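Local coordinates for protein putative polyketide synthase (Brevibacillus brevis, PDB 5HU7) that probably dehydrates beta-hydroxyacyl chains carried on an acyl carrier protein, through the dehydratase domain of a trans-AT polyketide synthase, at residues S219-I224 / L260-S264; F242-E248 / I289-S295; I249-P254 / R286-R290. Residues are numbered along the deposited sequence.

Contact 1: S219-I224 / L260-S264; sequences STRYLI and LIRFS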
loop_
_atom_site.group_PDB
_atom_site.type_symbol
_atom_site.label_atom_id
_atom_site.label_comp_id
_atom_site.label_asym_id
_atom_site.label_seq_id
_atom_site.Cartn_x
_atom_site.Cartn_y
_atom_site.Cartn_z
ATOM N N SER A 219 -4.499 37.407 -1.382
ATOM C CA SER A 219 -4.437 37.898 -2.763
ATOM C C SER A 219 -5.809 37.851 -3.446
ATOM O O SER A 219 -6.106 38.744 -4.243
ATOM C CB SER A 219 -3.423 37.090 -3.576
ATOM O OG SER A 219 -2.160 36.990 -2.934
ATOM N N THR A 220 -6.617 36.792 -3.191
ATOM C CA THR A 220 -7.964 36.704 -3.767
ATOM C C THR A 220 -8.854 37.741 -3.102
ATOM O O THR A 220 -9.638 38.407 -3.788
ATOM C CB THR A 220 -8.584 35.292 -3.718
ATOM O OG1 THR A 220 -8.857 34.877 -2.373
ATOM C CG2 THR A 220 -7.755 34.247 -4.448
ATOM N N ARG A 221 -8.697 37.920 -1.782
ATOM C CA ARG A 221 -9.448 38.930 -1.026
ATOM C C ARG A 221 -9.142 40.341 -1.538
ATOM O O ARG A 221 -10.037 41.181 -1.589
ATOM C CB ARG A 221 -9.136 38.841 0.472
ATOM C CG ARG A 221 -9.725 37.615 1.120
ATOM C CD ARG A 221 -9.123 37.423 2.491
ATOM N NE ARG A 221 -9.756 36.334 3.235
ATOM C CZ ARG A 221 -9.349 35.905 4.426
ATOM N NH1 ARG A 221 -8.303 36.470 5.024
ATOM N NH2 ARG A 221 -9.982 34.907 5.030
ATOM N N TYR A 222 -7.883 40.587 -1.936
ATOM C CA TYR A 222 -7.465 41.867 -2.507
ATOM C C TYR A 222 -8.148 42.101 -3.865
ATOM O O TYR A 222 -8.534 43.228 -4.172
ATOM C CB TYR A 222 -5.924 41.948 -2.615
ATOM C CG TYR A 222 -5.430 43.198 -3.299
ATOM C CD1 TYR A 222 -5.917 44.451 -2.941
ATOM C CD2 TYR A 222 -4.501 43.132 -4.328
ATOM C CE1 TYR A 222 -5.527 45.600 -3.623
ATOM C CE2 TYR A 222 -4.097 44.277 -5.013
ATOM C CZ TYR A 222 -4.597 45.514 -4.641
ATOM O OH TYR A 222 -4.213 46.677 -5.268
ATOM N N LEU A 223 -8.311 41.043 -4.672
ATOM C CA LEU A 223 -9.012 41.161 -5.957
ATOM C C LEU A 223 -10.512 41.440 -5.706
ATOM O O LEU A 223 -11.074 42.387 -6.273
ATOM C CB LEU A 223 -8.844 39.860 -6.783
ATOM C CG LEU A 223 -9.548 39.806 -8.148
ATOM C CD1 LEU A 223 -9.142 40.972 -9.057
ATOM C CD2 LEU A 223 -9.296 38.479 -8.832
ATOM N N ILE A 224 -11.130 40.620 -4.827
ATOM C CA ILE A 224 -12.549 40.703 -4.450
ATOM C C ILE A 224 -12.928 42.081 -3.876
ATOM O O ILE A 224 -13.923 42.648 -4.334
ATOM C CB ILE A 224 -12.942 39.525 -3.503
ATOM C CG1 ILE A 224 -12.928 38.181 -4.289
ATOM C CG2 ILE A 224 -14.320 39.761 -2.856
ATOM C CD1 ILE A 224 -12.815 36.933 -3.427
ATOM N N LEU A 260 -1.301 34.221 -11.234
ATOM C CA LEU A 260 -2.152 35.199 -11.901
ATOM C C LEU A 260 -3.567 34.841 -11.490
ATOM O O LEU A 260 -3.961 33.710 -11.696
ATOM C CB LEU A 260 -2.011 35.125 -13.414
ATOM C CG LEU A 260 -2.901 36.092 -14.226
ATOM C CD1 LEU A 260 -2.529 37.517 -13.986
ATOM C CD2 LEU A 260 -2.804 35.797 -15.676
ATOM N N ILE A 261 -4.298 35.763 -10.853
ATOM C CA ILE A 261 -5.645 35.495 -10.368
ATOM C C ILE A 261 -6.587 36.444 -11.078
ATOM O O ILE A 261 -6.320 37.641 -11.152
ATOM C CB ILE A 261 -5.752 35.672 -8.824
ATOM C CG1 ILE A 261 -4.735 34.791 -8.055
ATOM C CG2 ILE A 261 -7.172 35.366 -8.341
ATOM C CD1 ILE A 261 -4.306 35.397 -6.750
ATOM N N ARG A 262 -7.710 35.901 -11.557
ATOM C CA ARG A 262 -8.754 36.627 -12.274
ATOM C C ARG A 262 -10.106 36.094 -11.814
ATOM O O ARG A 262 -10.192 35.013 -11.220
ATOM C CB ARG A 262 -8.669 36.305 -13.789
ATOM C CG ARG A 262 -7.416 36.764 -14.534
ATOM C CD ARG A 262 -7.566 36.380 -16.001
ATOM N NE ARG A 262 -6.371 36.594 -16.836
ATOM C CZ ARG A 262 -5.995 37.747 -17.392
ATOM N NH1 ARG A 262 -6.696 38.859 -17.174
ATOM N NH2 ARG A 262 -4.902 37.803 -18.154
ATOM N N PHE A 263 -11.164 36.786 -12.195
ATOM C CA PHE A 263 -12.530 36.303 -11.992
ATOM C C PHE A 263 -12.829 35.431 -13.193
ATOM O O PHE A 263 -12.448 35.796 -14.311
ATOM C CB PHE A 263 -13.549 37.434 -11.984
ATOM C CG PHE A 263 -13.485 38.263 -10.744
ATOM C CD1 PHE A 263 -13.975 37.767 -9.537
ATOM C CD2 PHE A 263 -12.906 39.531 -10.767
ATOM C CE1 PHE A 263 -13.881 38.524 -8.372
ATOM C CE2 PHE A 263 -12.855 40.301 -9.619
ATOM C CZ PHE A 263 -13.337 39.789 -8.423
ATOM N N SER A 264 -13.515 34.293 -12.970
ATOM C CA SER A 264 -13.887 33.372 -14.055
ATOM C C SER A 264 -15.024 34.003 -14.864
ATOM O O SER A 264 -15.875 34.683 -14.279
ATOM C CB SER A 264 -14.269 32.002 -13.490
ATOM O OG SER A 264 -15.571 32.009 -12.937
#
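Leu-223, Ile-261 and Phe-263 account for most of the 312 Å² buried where helix 219-224 packs against strand 260-263. Leu-223 points toward the strand and settles between its two large apolar partners. Its CD2 lies 3.8 Å from CG2 of Ile-261, and the same CD2 sits over one face of the Phe-263 ring, 4.2 Å from the centroid and 16° off the normal, a CH-pi contact. CG of Leu-223 also touches CE2 of Phe-263 at 3.7 Å. Ile-261, its CA-to-CB bond toward the helix, meets residues about one turn before Leu-223: CD1 lies 3.7 Å from CB of Ser-219 and CG2 4.1 Å from CG2 of Thr-220. The segment axes approach to 9.1 Å and cross at -40°, a spacing set by side chains, with no hydrogen bond across. This is the helix-on-sheet packing of a hotdog fold, in which an antiparallel sheet wraps round a helix; here helix 212-227 lies against the half of the sheet that holds strands 188-193, 258-263 and 276-281. Val-191 and Leu-276 from the two flanking strands extend the apolar surface under Ser-219 and Thr-220. Both hydroxyls turn back to their own helix, Ser-219 OG bonding to Ser-215 O and Thr-220 OG1 to Leu-217 O. The CA-to-CB bond of Phe-263 runs sideways to the helix, yet its CE1 meets CG1 of Ile-224 at 4.2 Å.

Contact 2: F242-E248 / I289-S295; sequences FTLEELE and IRMRGFS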
loop_
_atom_site.group_PDB
_atom_site.type_symbol
_atom_site.label_atom_id
_atom_site.label_comp_id
_atom_site.label_asym_id
_atom_site.label_seq_id
_atom_site.Cartn_x
_atom_site.Cartn_y
_atom_site.Cartn_z
ATOM N N PHE A 242 -14.999 24.188 -0.527
ATOM C CA PHE A 242 -14.685 24.747 -1.817
ATOM C C PHE A 242 -15.208 23.857 -2.926
ATOM O O PHE A 242 -15.502 22.692 -2.701
ATOM C CB PHE A 242 -13.171 24.971 -1.992
ATOM C CG PHE A 242 -12.373 23.708 -2.269
ATOM C CD1 PHE A 242 -12.197 23.241 -3.573
ATOM C CD2 PHE A 242 -11.760 23.017 -1.239
ATOM C CE1 PHE A 242 -11.364 22.155 -3.834
ATOM C CE2 PHE A 242 -10.951 21.916 -1.503
ATOM C CZ PHE A 242 -10.743 21.505 -2.790
ATOM N N THR A 243 -15.318 24.440 -4.125
ATOM C CA THR A 243 -15.637 23.760 -5.370
ATOM C C THR A 243 -14.604 24.186 -6.410
ATOM O O THR A 243 -14.093 25.311 -6.350
ATOM C CB THR A 243 -17.067 24.052 -5.871
ATOM O OG1 THR A 243 -17.219 25.451 -6.052
ATOM C CG2 THR A 243 -18.142 23.501 -4.945
ATOM N N LEU A 244 -14.289 23.295 -7.353
ATOM C CA LEU A 244 -13.339 23.607 -8.416
ATOM C C LEU A 244 -13.767 22.899 -9.657
ATOM O O LEU A 244 -13.780 21.677 -9.706
ATOM C CB LEU A 244 -11.932 23.209 -7.950
ATOM C CG LEU A 244 -10.757 23.266 -8.905
ATOM C CD1 LEU A 244 -10.513 24.600 -9.382
ATOM C CD2 LEU A 244 -9.510 22.779 -8.214
ATOM N N GLU A 245 -14.155 23.662 -10.662
ATOM C CA GLU A 245 -14.619 23.085 -11.909
ATOM C C GLU A 245 -13.561 22.306 -12.650
ATOM O O GLU A 245 -13.867 21.239 -13.151
ATOM C CB GLU A 245 -15.257 24.145 -12.824
ATOM C CG GLU A 245 -16.757 24.284 -12.624
ATOM C CD GLU A 245 -17.530 22.979 -12.778
ATOM O OE1 GLU A 245 -17.563 22.433 -13.907
ATOM O OE2 GLU A 245 -18.004 22.448 -11.743
ATOM N N GLU A 246 -12.339 22.818 -12.724
ATOM C CA GLU A 246 -11.279 22.146 -13.445
ATOM C C GLU A 246 -9.934 22.509 -12.919
ATOM O O GLU A 246 -9.713 23.653 -12.545
ATOM C CB GLU A 246 -11.362 22.488 -14.948
ATOM C CG GLU A 246 -10.580 21.556 -15.855
ATOM C CD GLU A 246 -10.734 21.911 -17.322
ATOM O OE1 GLU A 246 -10.024 22.834 -17.785
ATOM O OE2 GLU A 246 -11.591 21.288 -17.998
ATOM N N LEU A 247 -9.026 21.549 -12.938
ATOM C CA LEU A 247 -7.655 21.698 -12.501
ATOM C C LEU A 247 -6.818 20.916 -13.473
ATOM O O LEU A 247 -7.030 19.707 -13.614
ATOM C CB LEU A 247 -7.496 21.120 -11.082
ATOM C CG LEU A 247 -6.095 20.803 -10.559
ATOM C CD1 LEU A 247 -5.211 21.995 -10.585
ATOM C CD2 LEU A 247 -6.162 20.299 -9.121
ATOM N N GLU A 248 -5.853 21.579 -14.125
ATOM C CA GLU A 248 -4.947 20.926 -15.046
ATOM C C GLU A 248 -3.541 21.056 -14.495
ATOM O O GLU A 248 -3.167 22.129 -14.087
ATOM C CB GLU A 248 -5.102 21.517 -16.454
ATOM C CG GLU A 248 -6.384 21.038 -17.124
ATOM C CD GLU A 248 -6.671 21.562 -18.512
ATOM O OE1 GLU A 248 -5.900 22.421 -18.991
ATOM O OE2 GLU A 248 -7.626 21.064 -19.154
ATOM N N ILE A 289 0.263 24.838 -13.353
ATOM C CA ILE A 289 -1.046 24.500 -12.803
ATOM C C ILE A 289 -2.066 25.589 -13.150
ATOM O O ILE A 289 -1.836 26.771 -12.913
ATOM C CB ILE A 289 -1.008 24.325 -11.254
ATOM C CG1 ILE A 289 0.043 23.283 -10.785
ATOM C CG2 ILE A 289 -2.406 23.946 -10.733
ATOM C CD1 ILE A 289 0.479 23.447 -9.377
ATOM N N ARG A 290 -3.220 25.178 -13.638
ATOM C CA ARG A 290 -4.324 26.067 -13.962
ATOM C C ARG A 290 -5.565 25.578 -13.200
ATOM O O ARG A 290 -5.882 24.404 -13.268
ATOM C CB ARG A 290 -4.559 26.076 -15.458
ATOM C CG ARG A 290 -5.908 26.635 -15.882
ATOM C CD ARG A 290 -6.028 26.691 -17.375
ATOM N NE ARG A 290 -5.184 27.729 -17.957
ATOM C CZ ARG A 290 -5.067 27.970 -19.259
ATOM N NH1 ARG A 290 -5.713 27.218 -20.147
ATOM N NH2 ARG A 290 -4.281 28.953 -19.689
ATOM N N MET A 291 -6.246 26.483 -12.476
ATOM C CA MET A 291 -7.444 26.202 -11.713
ATOM C C MET A 291 -8.507 27.076 -12.317
ATOM O O MET A 291 -8.316 28.285 -12.417
ATOM C CB MET A 291 -7.268 26.563 -10.238
ATOM C CG MET A 291 -6.196 25.754 -9.555
ATOM S SD MET A 291 -5.790 26.375 -7.935
ATOM C CE MET A 291 -7.180 25.853 -7.048
ATOM N N ARG A 292 -9.568 26.475 -12.815
ATOM C CA ARG A 292 -10.662 27.198 -13.427
ATOM C C ARG A 292 -11.935 26.932 -12.639
ATOM O O ARG A 292 -12.213 25.792 -12.294
ATOM C CB ARG A 292 -10.814 26.790 -14.907
ATOM C CG ARG A 292 -9.639 27.252 -15.799
ATOM C CD ARG A 292 -9.659 28.774 -16.009
ATOM N NE ARG A 292 -8.669 29.331 -16.943
ATOM C CZ ARG A 292 -8.719 29.245 -18.276
ATOM N NH1 ARG A 292 -7.769 29.805 -19.017
ATOM N NH2 ARG A 292 -9.704 28.577 -18.874
ATOM N N GLY A 293 -12.646 28.003 -12.287
ATOM C CA GLY A 293 -13.909 27.911 -11.599
ATOM C C GLY A 293 -13.739 27.539 -10.147
ATOM O O GLY A 293 -14.506 26.726 -9.640
ATOM N N PHE A 294 -12.777 28.208 -9.451
ATOM C CA PHE A 294 -12.447 28.001 -8.051
ATOM C C PHE A 294 -13.285 28.904 -7.149
ATOM O O PHE A 294 -13.192 30.114 -7.226
ATOM C CB PHE A 294 -10.957 28.261 -7.821
ATOM C CG PHE A 294 -10.491 27.980 -6.402
ATOM C CD1 PHE A 294 -10.666 26.728 -5.829
ATOM C CD2 PHE A 294 -9.906 28.978 -5.637
ATOM C CE1 PHE A 294 -10.226 26.461 -4.530
ATOM C CE2 PHE A 294 -9.452 28.705 -4.341
ATOM C CZ PHE A 294 -9.617 27.444 -3.799
ATOM N N SER A 295 -13.988 28.301 -6.203
ATOM C CA SER A 295 -14.866 29.021 -5.290
ATOM C C SER A 295 -14.737 28.481 -3.889
ATOM O O SER A 295 -14.888 27.287 -3.645
ATOM C CB SER A 295 -16.313 28.903 -5.755
ATOM O OG SER A 295 -17.130 29.828 -5.058
HETATM O O HOH W 1 -17.058 26.214 -8.852
#
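Two beta bulges meet at the same level: Glu-245 and Glu-246 both face Arg-292, a classic bulge, and beside Glu-245 in register Gly-293 and Phe-294 both face Leu-276 of the next strand, a G1 bulge. The register of the pairs on either side is unchanged. Gly-293 has a positive phi of 75°, and an ideal CB there would lie only 2.8 Å from CB of Glu-245, so both suit glycine. Glu-245 N donates to Gly-293 O (3.2 Å) and Glu-246 N to Arg-292 O (3.0 Å), carrying the pairing through. A water bridges the same place, donating to Gly-293 O at 2.7 Å and lying 2.9 Å from Thr-243 OG1. Regular pairing holds on either side: Thr-243 N to Ser-295 O (2.9 Å) with Ser-295 N to Thr-243 O (3.0 Å), and Glu-248 N to Arg-290 O (3.0 Å) with Arg-290 N to Glu-248 O (3.1 Å). Strands 241-249 and 287-298 are neighbours in the long antiparallel sheet of the double-hotdog dehydratase fold; strand 76-84 of the other hotdog half flanks the first of them, so the pair lies by the junction of the halves. The face bearing Leu-244, Leu-247, Met-291 and Phe-294 is apolar. CD1 of Leu-247 packs on CG2 of Ile-289 at 3.4 Å, CD1 of Leu-244 on CB of Met-291 at 3.9 Å, and helix 52-65 covers Phe-242 and Leu-244. The other face is polar, with Thr-243, Ser-295 and charged residues: Glu-248 is hydrogen-bonded to Tyr-250 OH and salt-bridged to Arg-78, Arg-290 salt-bridged to Glu-279.

Contact 3: I249-P254 / R286-R290; sequences IYENHP and RIGIR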
loop_
_atom_site.group_PDB
_atom_site.type_symbol
_atom_site.label_atom_id
_atom_site.label_comp_id
_atom_site.label_asym_id
_atom_site.label_seq_id
_atom_site.Cartn_x
_atom_site.Cartn_y
_atom_site.Cartn_z
ATOM N N ILE A 249 -2.802 19.960 -14.400
ATOM C CA ILE A 249 -1.425 19.943 -13.920
ATOM C C ILE A 249 -0.585 19.566 -15.159
ATOM O O ILE A 249 -0.724 18.461 -15.671
ATOM C CB ILE A 249 -1.228 18.963 -12.744
ATOM C CG1 ILE A 249 -2.223 19.251 -11.601
ATOM C CG2 ILE A 249 0.215 19.052 -12.229
ATOM C CD1 ILE A 249 -2.240 18.163 -10.494
ATOM N N TYR A 250 0.232 20.506 -15.656
ATOM C CA TYR A 250 0.998 20.342 -16.907
ATOM C C TYR A 250 2.355 19.657 -16.761
ATOM O O TYR A 250 2.885 19.160 -17.750
ATOM C CB TYR A 250 1.160 21.695 -17.589
ATOM C CG TYR A 250 -0.179 22.351 -17.838
ATOM C CD1 TYR A 250 -1.101 21.785 -18.698
ATOM C CD2 TYR A 250 -0.560 23.480 -17.128
ATOM C CE1 TYR A 250 -2.356 22.361 -18.899
ATOM C CE2 TYR A 250 -1.808 24.057 -17.311
ATOM C CZ TYR A 250 -2.695 23.513 -18.219
ATOM O OH TYR A 250 -3.916 24.112 -18.389
ATOM N N GLU A 251 2.911 19.622 -15.549
ATOM C CA GLU A 251 4.173 18.932 -15.275
ATOM C C GLU A 251 4.210 18.520 -13.809
ATOM O O GLU A 251 3.542 19.129 -12.975
ATOM C CB GLU A 251 5.387 19.832 -15.610
ATOM C CG GLU A 251 5.498 21.077 -14.743
ATOM C CD GLU A 251 6.351 22.202 -15.301
ATOM O OE1 GLU A 251 7.162 22.754 -14.526
ATOM O OE2 GLU A 251 6.144 22.597 -16.473
ATOM N N ASN A 252 5.036 17.540 -13.500
ATOM C CA ASN A 252 5.236 17.082 -12.131
ATOM C C ASN A 252 6.247 18.055 -11.522
ATOM O O ASN A 252 7.071 18.621 -12.252
ATOM C CB ASN A 252 5.804 15.639 -12.120
ATOM C CG ASN A 252 5.018 14.632 -12.958
ATOM O OD1 ASN A 252 3.980 14.103 -12.535
ATOM N ND2 ASN A 252 5.470 14.365 -14.184
ATOM N N HIS A 253 6.214 18.253 -10.205
ATOM C CA HIS A 253 7.171 19.140 -9.531
ATOM C C HIS A 253 7.274 20.538 -10.195
ATOM O O HIS A 253 8.377 20.967 -10.550
ATOM C CB HIS A 253 8.580 18.479 -9.493
ATOM C CG HIS A 253 8.552 16.994 -9.340
ATOM N ND1 HIS A 253 9.254 16.167 -10.202
ATOM C CD2 HIS A 253 7.832 16.231 -8.494
ATOM C CE1 HIS A 253 8.973 14.928 -9.821
ATOM N NE2 HIS A 253 8.124 14.919 -8.790
ATOM N N PRO A 254 6.153 21.260 -10.403
ATOM C CA PRO A 254 6.258 22.582 -11.039
ATOM C C PRO A 254 6.824 23.646 -10.093
ATOM O O PRO A 254 6.505 23.678 -8.902
ATOM C CB PRO A 254 4.817 22.893 -11.441
ATOM C CG PRO A 254 3.991 22.186 -10.454
ATOM C CD PRO A 254 4.752 20.944 -10.063
ATOM N N ARG A 286 5.941 29.955 -17.927
ATOM C CA ARG A 286 5.395 28.642 -18.296
ATOM C C ARG A 286 4.473 28.147 -17.171
ATOM O O ARG A 286 4.920 27.927 -16.039
ATOM C CB ARG A 286 6.503 27.612 -18.605
ATOM C CG ARG A 286 5.949 26.240 -19.083
ATOM C CD ARG A 286 7.027 25.301 -19.617
ATOM N NE ARG A 286 7.575 25.729 -20.911
ATOM C CZ ARG A 286 7.016 25.521 -22.105
ATOM N NH1 ARG A 286 5.849 24.884 -22.202
ATOM N NH2 ARG A 286 7.612 25.956 -23.210
ATOM N N ILE A 287 3.184 27.984 -17.490
ATOM C CA ILE A 287 2.184 27.569 -16.502
ATOM C C ILE A 287 2.346 26.079 -16.168
ATOM O O ILE A 287 2.441 25.242 -17.070
ATOM C CB ILE A 287 0.748 27.896 -17.011
ATOM C CG1 ILE A 287 0.579 29.403 -17.120
ATOM C CG2 ILE A 287 -0.317 27.292 -16.087
ATOM C CD1 ILE A 287 -0.496 29.851 -17.954
ATOM N N GLY A 288 2.395 25.789 -14.880
ATOM C CA GLY A 288 2.475 24.435 -14.364
ATOM C C GLY A 288 1.140 23.923 -13.859
ATOM O O GLY A 288 0.921 22.718 -13.856
ATOM N N ILE A 289 0.263 24.838 -13.353
ATOM C CA ILE A 289 -1.046 24.500 -12.803
ATOM C C ILE A 289 -2.066 25.589 -13.150
ATOM O O ILE A 289 -1.836 26.771 -12.913
ATOM C CB ILE A 289 -1.008 24.325 -11.254
ATOM C CG1 ILE A 289 0.043 23.283 -10.785
ATOM C CG2 ILE A 289 -2.406 23.946 -10.733
ATOM C CD1 ILE A 289 0.479 23.447 -9.377
ATOM N N ARG A 290 -3.220 25.178 -13.638
ATOM C CA ARG A 290 -4.324 26.067 -13.962
ATOM C C ARG A 290 -5.565 25.578 -13.200
ATOM O O ARG A 290 -5.882 24.404 -13.268
ATOM C CB ARG A 290 -4.559 26.076 -15.458
ATOM C CG ARG A 290 -5.908 26.635 -15.882
ATOM C CD ARG A 290 -6.028 26.691 -17.375
ATOM N NE ARG A 290 -5.184 27.729 -17.957
ATOM C CZ ARG A 290 -5.067 27.970 -19.259
ATOM N NH1 ARG A 290 -5.713 27.218 -20.147
ATOM N NH2 ARG A 290 -4.281 28.953 -19.689
#
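Arg-286 only brushes the loop, its CD lying 4.2 Å from OE2 of Glu-251. At Ile-287 the Tyr-250 ring comes in, CE2 of the tyrosine 3.8 Å from CG2 of the isoleucine and its CD2 3.5 Å from the Ile-287 carbonyl O. Gly-288 supplies the one hydrogen bond across the segments, Tyr-250 N to Gly-288 O at 2.9 Å. Pro-254 presses so near, CB to CA of Gly-288 4.1 Å, that an ideal CB on the glycine would clash with it. Ile-289 pairs with Ile-249 at a non-hydrogen-bonded position, and its CD1 touches CG of Pro-254 at 3.9 Å. Arg-290 ends the walk with its CD 3.5 Å from Tyr-250 OH; that hydroxyl is hydrogen-bonded to Glu-248, while the guanidinium forms a salt bridge with Glu-279. Gly-288 and Ile-289 both face Leu-280 of strand 276-281, a classic beta bulge near the start of strand 287-298, on the side away from the pairing with strand 241-249, in the antiparallel sheet of the hotdog fold.

How the contacts relate
Contacts 2 and 3 are successive parts of one strand pairing, 241-249 with 287-298, and share Ile-289 and Arg-290; contact 1 joins the same sheet to helix 212-227. Contact 2, about 9 Å from the chain centre, lies deepest by centre-to-centre distance, against about 13 Å for contact 3 and 14 Å for contact 1, though all three are partly buried. Backbone hydrogen bonds dominate contact 2, dwindle to one in contact 3 where the strand gives way to a loop, and are absent across contact 1, which relies on apolar side chains. Strand 258-263 follows strand 241-249 in sequence, and the loop of contact 3 belongs to the connection between them.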